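Local coordinates for protein possible adhesin (Caldicellulosiruptor kronotskyensis, PDB 4WA0) that probably mediates attachment of its thermophilic host to cellulose, this chain being the C-terminal beta-helix domain of a tapirin, with a bound magnesium ion, at residues K22-E27 with A43-D48; C66-I71 with S89-N94; S123-A128 with G144-I149; T187-S192 with I204-S209; S229-T234 with T352-S357. One frame throughout, in Å; residues are numbered along the deposited sequence.

Contact 1 (K22-E27 with A43-D48); sequences KNLTVE and AVFNID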
# COMPACT_ATOMS: atom_id res chain seq x y z
N LYS A 22 1.84 4.20 12.96
CA LYS A 22 1.78 2.81 13.48
C LYS A 22 0.38 2.32 13.78
O LYS A 22 -0.57 3.09 14.06
CB LYS A 22 2.59 2.77 14.75
CG LYS A 22 4.09 3.02 14.43
CD LYS A 22 4.89 3.17 15.67
CE LYS A 22 6.28 3.72 15.47
NZ LYS A 22 7.24 2.84 14.81
N ASN A 23 0.16 1.04 13.65
CA ASN A 23 -1.16 0.42 13.98
C ASN A 23 -2.30 1.02 13.14
O ASN A 23 -3.34 1.39 13.62
CB ASN A 23 -1.40 0.57 15.45
CG ASN A 23 -0.45 -0.32 16.31
OD1 ASN A 23 0.17 -1.32 15.85
ND2 ASN A 23 -0.32 0.04 17.54
N LEU A 24 -2.04 1.17 11.86
CA LEU A 24 -3.01 1.65 10.90
C LEU A 24 -3.76 0.45 10.37
O LEU A 24 -3.12 -0.48 9.83
CB LEU A 24 -2.29 2.39 9.75
CG LEU A 24 -3.16 2.80 8.53
CD1 LEU A 24 -4.24 3.80 8.93
CD2 LEU A 24 -2.39 3.42 7.38
N THR A 25 -5.11 0.49 10.43
CA THR A 25 -5.97 -0.54 9.89
C THR A 25 -6.81 0.09 8.79
O THR A 25 -7.43 1.16 9.00
CB THR A 25 -6.90 -1.15 10.95
OG1 THR A 25 -6.17 -1.63 12.07
CG2 THR A 25 -7.75 -2.26 10.36
N VAL A 26 -6.76 -0.49 7.60
CA VAL A 26 -7.52 0.08 6.45
C VAL A 26 -8.33 -1.04 5.83
O VAL A 26 -7.78 -2.10 5.45
CB VAL A 26 -6.65 0.69 5.36
CG1 VAL A 26 -7.52 1.28 4.23
CG2 VAL A 26 -5.72 1.77 5.87
N GLU A 27 -9.64 -0.78 5.69
CA GLU A 27 -10.56 -1.73 5.11
C GLU A 27 -11.21 -1.11 3.93
O GLU A 27 -11.93 -0.08 4.10
CB GLU A 27 -11.61 -2.12 6.18
CG GLU A 27 -12.80 -2.93 5.70
CD GLU A 27 -12.51 -4.37 5.36
OE1 GLU A 27 -11.42 -4.87 5.61
OE2 GLU A 27 -13.41 -5.03 4.84
N ALA A 43 0.77 -2.28 10.26
CA ALA A 43 -0.21 -2.05 9.18
C ALA A 43 -1.02 -3.31 8.96
O ALA A 43 -0.48 -4.34 8.65
CB ALA A 43 0.48 -1.62 7.91
N VAL A 44 -2.34 -3.15 9.00
CA VAL A 44 -3.27 -4.21 8.64
C VAL A 44 -4.23 -3.68 7.59
O VAL A 44 -5.07 -2.84 7.87
CB VAL A 44 -4.04 -4.76 9.85
CG1 VAL A 44 -4.97 -5.85 9.36
CG2 VAL A 44 -3.13 -5.36 10.88
N PHE A 45 -4.04 -4.11 6.34
CA PHE A 45 -4.83 -3.61 5.22
C PHE A 45 -5.62 -4.77 4.60
O PHE A 45 -5.10 -5.91 4.40
CB PHE A 45 -3.91 -3.05 4.13
CG PHE A 45 -3.05 -1.85 4.49
CD1 PHE A 45 -3.21 -1.09 5.65
CD2 PHE A 45 -2.06 -1.46 3.59
CE1 PHE A 45 -2.40 -0.01 5.91
CE2 PHE A 45 -1.26 -0.37 3.85
CZ PHE A 45 -1.44 0.36 4.99
N ASN A 46 -6.82 -4.44 4.16
CA ASN A 46 -7.58 -5.29 3.25
C ASN A 46 -8.12 -4.34 2.18
O ASN A 46 -9.21 -3.76 2.38
CB ASN A 46 -8.68 -5.99 3.98
CG ASN A 46 -9.54 -6.86 3.07
OD1 ASN A 46 -9.03 -7.53 2.15
ND2 ASN A 46 -10.84 -6.93 3.36
N ILE A 47 -7.34 -4.13 1.11
CA ILE A 47 -7.59 -3.12 0.12
C ILE A 47 -7.50 -3.63 -1.28
O ILE A 47 -7.08 -4.77 -1.53
CB ILE A 47 -6.62 -1.90 0.30
CG1 ILE A 47 -5.16 -2.34 0.12
CG2 ILE A 47 -6.92 -1.23 1.63
CD1 ILE A 47 -4.14 -1.26 0.35
N ASP A 48 -7.95 -2.82 -2.23
CA ASP A 48 -7.92 -3.25 -3.61
C ASP A 48 -6.60 -3.02 -4.27
O ASP A 48 -6.11 -3.91 -4.97
CB ASP A 48 -8.95 -2.48 -4.43
CG ASP A 48 -10.41 -2.77 -4.02
OD1 ASP A 48 -10.76 -3.93 -3.79
OD2 ASP A 48 -11.26 -1.85 -3.96
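The phenyl ring of F45 is met at its edge by L24, whose CD2 lies near the ring plane, 3.7 Å from F45 CE1. V26 CG2 approaches the same F45 CE1 obliquely, at 3.8 Å. F45 CG stands anti to the carbonyl carbon (chi1 -63°), and of the ring atoms CD1 and CE1 come nearest V26 and L24. On the opposite surface of the sheet, the carboxylate of E27 and the amide of N46 form the other flat pair. Their side chains run side by side in one direction, planes 44° apart, and N46 ND2 donates to E27 OE1 at 3.1 Å on the syn side, 33° out of the carboxylate plane. Towards the interior V26 CG1 also reaches I47 CG2 at 3.7 Å; branched aliphatic residues suit this buried side, where A11 touches V26 and I12 touches L24. T25, facing outward, has its OG1 hydrogen-bonded to R67 NH2. The backbones are joined by V44 N to L24 O (2.9 Å), V26 N to V44 O (2.9 Å) and N46 N to V26 O (2.8 Å). Parallel strands in register, apolar inside and, apart from V44, polar outside, belong to successive coils of a parallel beta-helix.

Contact 2 (C66-I71 with S89-N94); sequences CRDNNI and SPRSTN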
# COMPACT_ATOMS: atom_id res chain seq x y z
N CYS A 66 2.67 -2.55 19.50
CA CYS A 66 2.61 -2.71 18.05
C CYS A 66 2.18 -4.14 17.74
O CYS A 66 1.65 -4.87 18.60
CB CYS A 66 3.92 -2.34 17.40
SG CYS A 66 3.70 -1.80 15.63
N ARG A 67 2.43 -4.56 16.53
CA ARG A 67 1.86 -5.83 16.02
C ARG A 67 2.48 -6.11 14.67
O ARG A 67 3.34 -5.38 14.18
CB ARG A 67 0.35 -5.79 15.93
CG ARG A 67 -0.17 -4.83 14.88
CD ARG A 67 -1.67 -4.49 15.08
NE ARG A 67 -2.04 -3.56 14.05
CZ ARG A 67 -3.23 -3.04 13.88
NH1 ARG A 67 -4.20 -3.36 14.72
NH2 ARG A 67 -3.46 -2.23 12.88
N ASP A 68 2.08 -7.21 14.07
CA ASP A 68 2.65 -7.65 12.78
C ASP A 68 1.96 -6.82 11.69
O ASP A 68 0.92 -6.25 11.93
CB ASP A 68 2.38 -9.13 12.52
CG ASP A 68 3.17 -10.09 13.45
OD1 ASP A 68 4.29 -9.77 13.85
OD2 ASP A 68 2.63 -11.19 13.74
N ASN A 69 2.55 -6.82 10.50
CA ASN A 69 1.92 -6.25 9.32
C ASN A 69 1.18 -7.37 8.67
O ASN A 69 1.75 -8.47 8.45
CB ASN A 69 2.98 -5.71 8.40
CG ASN A 69 3.80 -4.62 9.04
OD1 ASN A 69 3.29 -3.62 9.55
ND2 ASN A 69 5.14 -4.83 9.05
N ASN A 70 -0.02 -7.06 8.25
CA ASN A 70 -0.85 -8.03 7.53
C ASN A 70 -1.58 -7.29 6.40
O ASN A 70 -2.61 -6.65 6.59
CB ASN A 70 -1.81 -8.62 8.52
CG ASN A 70 -2.58 -9.79 7.98
OD1 ASN A 70 -2.17 -10.38 7.01
ND2 ASN A 70 -3.61 -10.23 8.73
N ILE A 71 -1.01 -7.39 5.20
CA ILE A 71 -1.36 -6.52 4.09
C ILE A 71 -1.98 -7.42 3.06
O ILE A 71 -1.30 -8.28 2.52
CB ILE A 71 -0.13 -5.74 3.59
CG1 ILE A 71 0.31 -4.73 4.68
CG2 ILE A 71 -0.42 -5.09 2.27
CD1 ILE A 71 1.64 -4.16 4.44
N SER A 89 13.18 -8.51 14.62
CA SER A 89 12.67 -9.70 15.37
C SER A 89 11.78 -9.29 16.56
O SER A 89 12.11 -8.37 17.26
CB SER A 89 13.82 -10.56 15.92
OG SER A 89 13.40 -11.40 17.01
N PRO A 90 10.68 -9.99 16.83
CA PRO A 90 10.24 -11.25 16.24
C PRO A 90 9.00 -10.99 15.33
O PRO A 90 8.15 -11.87 15.11
CB PRO A 90 9.73 -12.00 17.46
CG PRO A 90 9.05 -10.94 18.26
CD PRO A 90 9.96 -9.76 18.11
N ARG A 91 8.96 -9.85 14.69
CA ARG A 91 7.79 -9.46 13.98
C ARG A 91 7.68 -10.14 12.61
O ARG A 91 8.67 -10.60 12.03
CB ARG A 91 7.75 -7.92 13.80
CG ARG A 91 7.52 -7.15 15.04
CD ARG A 91 6.15 -7.47 15.60
NE ARG A 91 5.83 -6.67 16.77
CZ ARG A 91 5.10 -7.09 17.77
NH1 ARG A 91 4.66 -8.35 17.77
NH2 ARG A 91 4.80 -6.26 18.76
N SER A 92 6.46 -10.18 12.09
CA SER A 92 6.22 -10.69 10.75
C SER A 92 5.63 -9.60 9.85
O SER A 92 4.93 -8.69 10.32
CB SER A 92 5.27 -11.89 10.77
OG SER A 92 5.89 -13.01 11.38
N THR A 93 5.95 -9.72 8.57
CA THR A 93 5.34 -8.92 7.50
C THR A 93 4.68 -9.85 6.52
O THR A 93 5.35 -10.54 5.75
CB THR A 93 6.36 -8.01 6.80
OG1 THR A 93 6.74 -7.00 7.72
CG2 THR A 93 5.75 -7.25 5.60
N ASN A 94 3.37 -9.95 6.58
CA ASN A 94 2.65 -10.84 5.69
C ASN A 94 1.96 -10.05 4.58
O ASN A 94 1.32 -9.03 4.89
CB ASN A 94 1.61 -11.55 6.46
CG ASN A 94 2.24 -12.29 7.64
OD1 ASN A 94 3.11 -13.10 7.44
ND2 ASN A 94 1.84 -11.95 8.86
O HOH W 1 5.30 -10.71 16.27
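D68 reaches across to S92 and holds its backbone: S92 N donates to D68 OD1 at 2.8 Å, from above the carboxylate plane (62° out of it). A water also donates to D68 OD1, at 2.8 Å; it gives its other hydrogen to P90 O and accepts from R91 NH1 (2.9 Å), lying in plane at the guanidinium edge. The water thus links D68 and R91, whose nearest charged atoms, D68 OD1 and R91 NH1, stay 4.2 Å apart, beyond a salt bridge, with their flat groups nearly perpendicular (86°). R91 NE and NH2 also donate to backbone oxygens, those of D61 and D63, while R67 N lies over one guanidinium face. Arginine suits a place where several loop carbonyls need donors.

N69 is buried and both ends of its amide are used. Its ND2 donates to T93 OG1 (3.0 Å, in the amide plane) and is also hydrogen-bonded to N59 O, and OD1 accepts from A43 N. T93 OG1 is also bonded to Q60 NE2, and N94 OD1 to S113 N. Between the backbones, N69 N donates to S92 O (3.0 Å), N94 N to N69 O (2.9 Å) and I71 N to N94 O (2.9 Å). An inward asparagine satisfying backbone groups where loops run into parallel strands is characteristic of beta-helix corners.

Contact 3 (S123-A128 with G144-I149); sequences SNVKLA and GTLEVI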
# COMPACT_ATOMS: atom_id res chain seq x y z
N SER A 123 14.05 -6.14 -12.04
CA SER A 123 15.39 -6.28 -11.50
C SER A 123 15.48 -7.54 -10.63
O SER A 123 14.94 -8.60 -11.00
CB SER A 123 15.78 -4.96 -10.78
OG SER A 123 17.09 -4.99 -10.27
N ASN A 124 16.18 -7.47 -9.53
CA ASN A 124 16.38 -8.60 -8.66
C ASN A 124 15.29 -8.71 -7.60
O ASN A 124 14.71 -7.71 -7.11
CB ASN A 124 17.72 -8.47 -8.00
CG ASN A 124 18.83 -8.17 -8.99
OD1 ASN A 124 19.02 -8.89 -9.99
ND2 ASN A 124 19.58 -7.17 -8.69
N VAL A 125 15.09 -9.96 -7.16
CA VAL A 125 14.23 -10.29 -6.04
C VAL A 125 15.09 -11.03 -5.00
O VAL A 125 15.58 -12.07 -5.30
CB VAL A 125 12.99 -11.10 -6.42
CG1 VAL A 125 12.15 -11.47 -5.21
CG2 VAL A 125 12.17 -10.32 -7.44
N LYS A 126 15.32 -10.41 -3.85
CA LYS A 126 16.23 -10.91 -2.80
C LYS A 126 15.43 -11.19 -1.53
O LYS A 126 14.74 -10.29 -1.05
CB LYS A 126 17.31 -9.90 -2.57
CG LYS A 126 18.26 -10.43 -1.54
CD LYS A 126 19.35 -9.48 -1.21
CE LYS A 126 20.09 -10.06 0.02
NZ LYS A 126 21.36 -9.32 0.18
N LEU A 127 15.39 -12.45 -1.13
CA LEU A 127 14.81 -12.85 0.17
C LEU A 127 15.95 -13.29 1.07
O LEU A 127 16.75 -14.10 0.66
CB LEU A 127 13.87 -13.99 0.05
CG LEU A 127 12.54 -13.68 -0.61
CD1 LEU A 127 12.75 -13.65 -2.06
CD2 LEU A 127 11.64 -14.89 -0.35
N ALA A 128 16.05 -12.65 2.25
CA ALA A 128 17.20 -12.93 3.17
C ALA A 128 16.73 -13.00 4.60
O ALA A 128 16.28 -11.99 5.15
CB ALA A 128 18.26 -11.89 3.00
N GLY A 144 16.13 -9.91 -13.37
CA GLY A 144 17.41 -10.17 -12.77
C GLY A 144 17.49 -11.51 -12.05
O GLY A 144 17.05 -12.54 -12.53
N THR A 145 18.05 -11.47 -10.86
CA THR A 145 18.31 -12.62 -10.10
C THR A 145 17.23 -12.80 -9.04
O THR A 145 16.84 -11.83 -8.40
CB THR A 145 19.70 -12.53 -9.40
OG1 THR A 145 20.75 -12.31 -10.39
CG2 THR A 145 19.99 -13.74 -8.50
N LEU A 146 16.83 -14.02 -8.83
CA LEU A 146 16.04 -14.48 -7.68
C LEU A 146 17.09 -15.04 -6.70
O LEU A 146 17.70 -16.07 -6.95
CB LEU A 146 15.01 -15.51 -8.09
CG LEU A 146 14.21 -16.17 -6.95
CD1 LEU A 146 13.51 -15.14 -6.09
CD2 LEU A 146 13.22 -17.26 -7.44
N GLU A 147 17.29 -14.35 -5.58
CA GLU A 147 18.31 -14.68 -4.57
C GLU A 147 17.55 -15.05 -3.32
O GLU A 147 16.76 -14.24 -2.78
CB GLU A 147 19.20 -13.44 -4.30
CG GLU A 147 20.24 -13.79 -3.29
CD GLU A 147 21.25 -12.68 -3.05
OE1 GLU A 147 21.10 -11.58 -3.66
OE2 GLU A 147 22.16 -12.93 -2.23
N VAL A 148 17.78 -16.24 -2.81
CA VAL A 148 17.07 -16.80 -1.67
C VAL A 148 18.08 -17.31 -0.66
O VAL A 148 18.74 -18.34 -0.90
CB VAL A 148 16.11 -17.95 -2.10
CG1 VAL A 148 15.17 -18.38 -0.98
CG2 VAL A 148 15.28 -17.62 -3.36
N ILE A 149 18.29 -16.57 0.41
CA ILE A 149 19.43 -16.82 1.33
C ILE A 149 19.06 -16.78 2.81
O ILE A 149 18.03 -16.18 3.22
CB ILE A 149 20.65 -15.89 1.04
CG1 ILE A 149 20.42 -14.43 1.43
CG2 ILE A 149 21.05 -16.02 -0.45
CD1 ILE A 149 21.64 -13.58 1.36
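Strands 125-128 and 145-149 run parallel with an angle of 0° and axes 4.7 Å apart, laced by V125 N to T145 O, E147 N to V125 O, L127 N to E147 O and I149 N to L127 O. At the corner before them a side chain takes over from the backbone: N124 OD1 accepts T145 N at 2.9 Å, in the carbonyl plane and on a lone pair, while N124 ND2 bonds to E105. G144 N donates to S123 O. A CB at 144 would run into N124 OD1 and S123 O, so the residue without a side chain suits the place.

On the outer face K126 and E147 lie side by side, both extended. The aliphatic chain of K126 lies against the carboxylate of E147, K126 CD 3.7 Å from E147 OE1, whereas K126 NZ and E147 OE2 are 4.4 Å apart, too far for a salt bridge; E147 has a further weak, long ion pair with R170. Beside them A128 CB packs on I149 CG1 at 3.7 Å. Inward, V125 CG1 meets L146 CD1 at 4.0 Å, and L127 continues the apolar layer against M134 and V154. Aliphatic residues stacked coil over coil in this way, with charged ones outside, form the interior ladders typical of a parallel beta-helix.

Contact 4 (T187-S192 with I204-S209); sequences TTPDAS and ISYSSS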
# COMPACT_ATOMS: atom_id res chain seq x y z
N THR A 187 20.20 -18.70 -17.24
CA THR A 187 21.58 -19.17 -16.93
C THR A 187 21.49 -20.45 -16.15
O THR A 187 20.37 -20.96 -15.82
CB THR A 187 22.29 -18.08 -16.05
OG1 THR A 187 21.53 -17.84 -14.84
CG2 THR A 187 22.42 -16.75 -16.82
N THR A 188 22.65 -20.99 -15.83
CA THR A 188 22.78 -22.23 -15.03
C THR A 188 23.45 -21.92 -13.70
O THR A 188 24.54 -21.30 -13.67
CB THR A 188 23.61 -23.33 -15.78
OG1 THR A 188 22.91 -23.68 -16.98
CG2 THR A 188 23.79 -24.54 -14.90
N PRO A 189 22.76 -22.20 -12.61
CA PRO A 189 23.34 -21.87 -11.32
C PRO A 189 24.51 -22.75 -10.89
O PRO A 189 24.95 -23.66 -11.60
CB PRO A 189 22.20 -22.04 -10.31
CG PRO A 189 21.02 -22.46 -11.07
CD PRO A 189 21.40 -22.75 -12.52
N ASP A 190 25.05 -22.41 -9.72
CA ASP A 190 26.08 -23.21 -9.09
C ASP A 190 25.60 -24.44 -8.37
O ASP A 190 24.39 -24.63 -8.11
CB ASP A 190 27.01 -22.31 -8.23
CG ASP A 190 26.46 -21.85 -6.93
OD1 ASP A 190 25.42 -22.24 -6.42
OD2 ASP A 190 27.23 -21.01 -6.33
N ALA A 191 26.52 -25.32 -8.03
CA ALA A 191 26.09 -26.61 -7.43
C ALA A 191 25.27 -26.47 -6.17
O ALA A 191 24.32 -27.18 -5.98
CB ALA A 191 27.24 -27.58 -7.22
N SER A 192 25.68 -25.54 -5.31
CA SER A 192 24.98 -25.39 -4.04
C SER A 192 23.52 -25.00 -4.24
O SER A 192 22.59 -25.59 -3.65
CB SER A 192 25.65 -24.36 -3.14
OG SER A 192 26.83 -24.91 -2.54
N ILE A 204 12.49 -27.91 -14.42
CA ILE A 204 13.43 -26.80 -14.44
C ILE A 204 14.09 -26.78 -15.79
O ILE A 204 14.72 -27.81 -16.14
CB ILE A 204 14.49 -26.92 -13.33
CG1 ILE A 204 13.79 -27.15 -12.01
CG2 ILE A 204 15.34 -25.66 -13.32
CD1 ILE A 204 14.65 -27.58 -10.86
N SER A 205 14.08 -25.64 -16.49
CA SER A 205 14.74 -25.50 -17.79
C SER A 205 15.86 -24.54 -17.52
O SER A 205 15.63 -23.32 -17.34
CB SER A 205 13.82 -24.94 -18.87
OG SER A 205 12.70 -25.83 -19.06
N TYR A 206 17.08 -25.09 -17.44
CA TYR A 206 18.28 -24.26 -17.16
C TYR A 206 18.85 -23.69 -18.41
O TYR A 206 18.83 -24.36 -19.44
CB TYR A 206 19.33 -25.08 -16.46
CG TYR A 206 19.00 -25.66 -15.09
CD1 TYR A 206 19.11 -24.88 -13.95
CD2 TYR A 206 18.72 -27.03 -14.92
CE1 TYR A 206 18.89 -25.41 -12.71
CE2 TYR A 206 18.54 -27.57 -13.64
CZ TYR A 206 18.64 -26.73 -12.55
OH TYR A 206 18.43 -27.17 -11.27
N SER A 207 19.37 -22.46 -18.40
CA SER A 207 19.92 -21.81 -19.60
C SER A 207 18.99 -21.99 -20.80
O SER A 207 19.38 -22.51 -21.88
CB SER A 207 21.33 -22.30 -19.91
OG SER A 207 22.20 -21.85 -18.87
N SER A 208 17.76 -21.53 -20.57
CA SER A 208 16.60 -21.78 -21.43
C SER A 208 16.46 -20.57 -22.28
O SER A 208 16.85 -19.46 -21.91
CB SER A 208 15.33 -21.97 -20.48
OG SER A 208 14.17 -22.01 -21.25
N SER A 209 15.95 -20.73 -23.51
CA SER A 209 15.64 -19.61 -24.41
C SER A 209 14.09 -19.45 -24.37
O SER A 209 13.34 -20.34 -24.81
CB SER A 209 16.11 -19.88 -25.87
OG SER A 209 17.50 -20.19 -25.98
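P189 packs on Y206 at the tight spot of this contact: P189 CD lies 3.4 Å from Y206 CD1. The proline carbon comes to the ring obliquely, and the two side chains cross at about a right angle. The tyrosine ring is also backed within its own segment, since I204 CG2 sits 3.5 Å above the ring plane, over its centre. I194, in the helix 191-195 that follows the proline, touches both P189 and Y206, and I197 and L185 also touch the tyrosine. A proline suits the place because its ring offers a compact apolar surface without a backbone N-H to satisfy.

The other half is polar and lies nearer the solvent. T188 OG1 and S207 OG are hydrogen-bonded at 2.7 Å, and either hydroxyl could be the donor. S207 OG comes here because it stands beside its backbone N, anti to the carbonyl carbon (chi1 -67°), and it also lies 3.1 Å from T187 C. S207 N donates to T187 O at 3.1 Å, but from well above the carbonyl plane (72° out of it), unlike the regular bonds of paired strands. T187 OG1 turns elsewhere, to N165 O and S166 OG.

One short hydroxyl-hydroxyl bond and one strongly tilted backbone bond therefore join the two loops, while the proline-tyrosine packing supplies the apolar share. Such chemistry implies that the two loops at the end of the beta-helix are joined by few polar links, at the surface, with a small apolar patch beside them.

Contact 5 (S229-T234 with T352-S357); sequences SGLLTT and TGIQPS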
# COMPACT_ATOMS: atom_id res chain seq x y z
N SER A 229 -3.87 15.10 -12.51
CA SER A 229 -4.21 15.94 -13.68
C SER A 229 -5.27 16.92 -13.28
O SER A 229 -6.30 16.50 -12.74
CB SER A 229 -4.84 15.11 -14.82
OG SER A 229 -3.93 14.14 -15.29
N GLY A 230 -5.04 18.20 -13.57
CA GLY A 230 -6.03 19.24 -13.35
C GLY A 230 -5.99 19.93 -12.01
O GLY A 230 -6.63 20.95 -11.83
N LEU A 231 -5.24 19.38 -11.05
CA LEU A 231 -5.18 19.92 -9.73
C LEU A 231 -4.80 21.38 -9.73
O LEU A 231 -3.71 21.76 -10.20
CB LEU A 231 -4.14 19.14 -8.90
CG LEU A 231 -3.94 19.61 -7.46
CD1 LEU A 231 -5.23 19.59 -6.64
CD2 LEU A 231 -2.84 18.86 -6.76
N LEU A 232 -5.64 22.17 -9.11
CA LEU A 232 -5.43 23.60 -8.89
C LEU A 232 -4.44 23.87 -7.78
O LEU A 232 -4.10 22.99 -7.02
CB LEU A 232 -6.75 24.17 -8.41
CG LEU A 232 -7.96 24.04 -9.36
CD1 LEU A 232 -9.24 24.43 -8.61
CD2 LEU A 232 -7.80 24.90 -10.60
N THR A 233 -4.03 25.13 -7.65
CA THR A 233 -3.15 25.54 -6.54
C THR A 233 -3.84 26.47 -5.55
O THR A 233 -3.22 26.86 -4.54
CB THR A 233 -1.88 26.24 -7.08
OG1 THR A 233 -2.29 27.23 -8.03
CG2 THR A 233 -0.98 25.21 -7.76
N THR A 234 -5.10 26.84 -5.86
CA THR A 234 -6.02 27.50 -4.94
C THR A 234 -5.90 26.84 -3.57
O THR A 234 -5.97 25.60 -3.47
CB THR A 234 -7.49 27.25 -5.42
OG1 THR A 234 -7.57 27.34 -6.84
CG2 THR A 234 -8.43 28.26 -4.87
N THR A 352 -10.79 21.37 -5.80
CA THR A 352 -9.46 20.90 -6.19
C THR A 352 -9.17 20.90 -7.69
O THR A 352 -8.00 21.03 -8.09
CB THR A 352 -9.25 19.49 -5.68
OG1 THR A 352 -10.12 18.59 -6.38
CG2 THR A 352 -9.49 19.47 -4.15
N GLY A 353 -10.22 20.69 -8.49
CA GLY A 353 -10.10 20.68 -9.91
C GLY A 353 -9.56 19.41 -10.50
O GLY A 353 -9.33 19.36 -11.73
N ILE A 354 -9.39 18.35 -9.71
CA ILE A 354 -8.84 17.12 -10.30
C ILE A 354 -9.86 16.55 -11.27
O ILE A 354 -11.04 16.47 -10.93
CB ILE A 354 -8.33 16.04 -9.32
CG1 ILE A 354 -7.36 16.73 -8.33
CG2 ILE A 354 -7.67 14.87 -10.12
CD1 ILE A 354 -6.52 15.82 -7.45
N GLN A 355 -9.36 16.21 -12.46
CA GLN A 355 -10.13 15.76 -13.61
C GLN A 355 -9.32 14.62 -14.19
O GLN A 355 -8.32 14.85 -14.90
CB GLN A 355 -10.24 16.87 -14.65
CG GLN A 355 -10.97 18.13 -14.19
CD GLN A 355 -10.23 19.41 -14.57
OE1 GLN A 355 -9.32 19.40 -15.41
NE2 GLN A 355 -10.62 20.53 -13.95
N PRO A 356 -9.69 13.39 -13.86
CA PRO A 356 -8.87 12.31 -14.40
C PRO A 356 -9.01 12.17 -15.92
O PRO A 356 -10.07 12.40 -16.46
CB PRO A 356 -9.36 11.07 -13.62
CG PRO A 356 -9.79 11.64 -12.29
CD PRO A 356 -10.47 12.95 -12.68
N SER A 357 -7.91 11.82 -16.59
CA SER A 357 -7.84 11.64 -18.04
C SER A 357 -8.72 10.45 -18.47
O SER A 357 -8.63 9.37 -17.87
CB SER A 357 -6.37 11.40 -18.48
OG SER A 357 -5.47 12.24 -17.76
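L232 and T352 make the shorter of two backbone hydrogen bonds here, L232 N donating to T352 O at 2.8 Å and almost straight (178°). The second, Q355 N to S229 O, measures 3.1 Å. Around the first, leucine carbons lie close to the acceptor: L232 CG is 3.3 Å and L231 CD1 3.4 Å from T352 O. L231 and I354 lie side by side and point the same way, with L231 CD1 3.9 Å from I354 CG1.

Two glycines let the chains come this close. G353, the first residue past helix 342-352, has a positive phi (79°), and a CB there would run into L232 CG. G230 has one too (91°); its CB would strike G353 O and, at these backbone angles, the carbonyl O of S229. In the next shell T352 OG1 bonds to I348 O, back in the helix, and receives a weak bond from I354 N. S229 OG is held by D226 O. Farther out, K15 and R297 touch L231 and P7 touches I354. The touching parts run in roughly opposite directions, yet neither segment is a regular strand. The arrangement is an irregular antiparallel pairing of loops, joining the chain after a C-terminal helix to the long connection that follows helix 217-224.

Contacts 1, 2 and 3 join successive coils of the beta-helix, and contact 4 lies at its far end. Contacts 1 and 2 are continuous: A43 O and N70 N are 2.8 Å apart, a probable hydrogen bond between neighbouring strands 44-47 and 69-73, and their centres lie 12 Å apart. Contact 3 is on another face, its centre 21 Å from that of contact 2. The centre of contact 4 is 15 Å from that of contact 3, nearest atoms about 7 Å apart. Contact 5 stands apart, its centre 51 Å from that of contact 4. None of the five is at the magnesium site formed by D239, V241, S243, L246 and E275, although segment 229-234 precedes it closely in sequence.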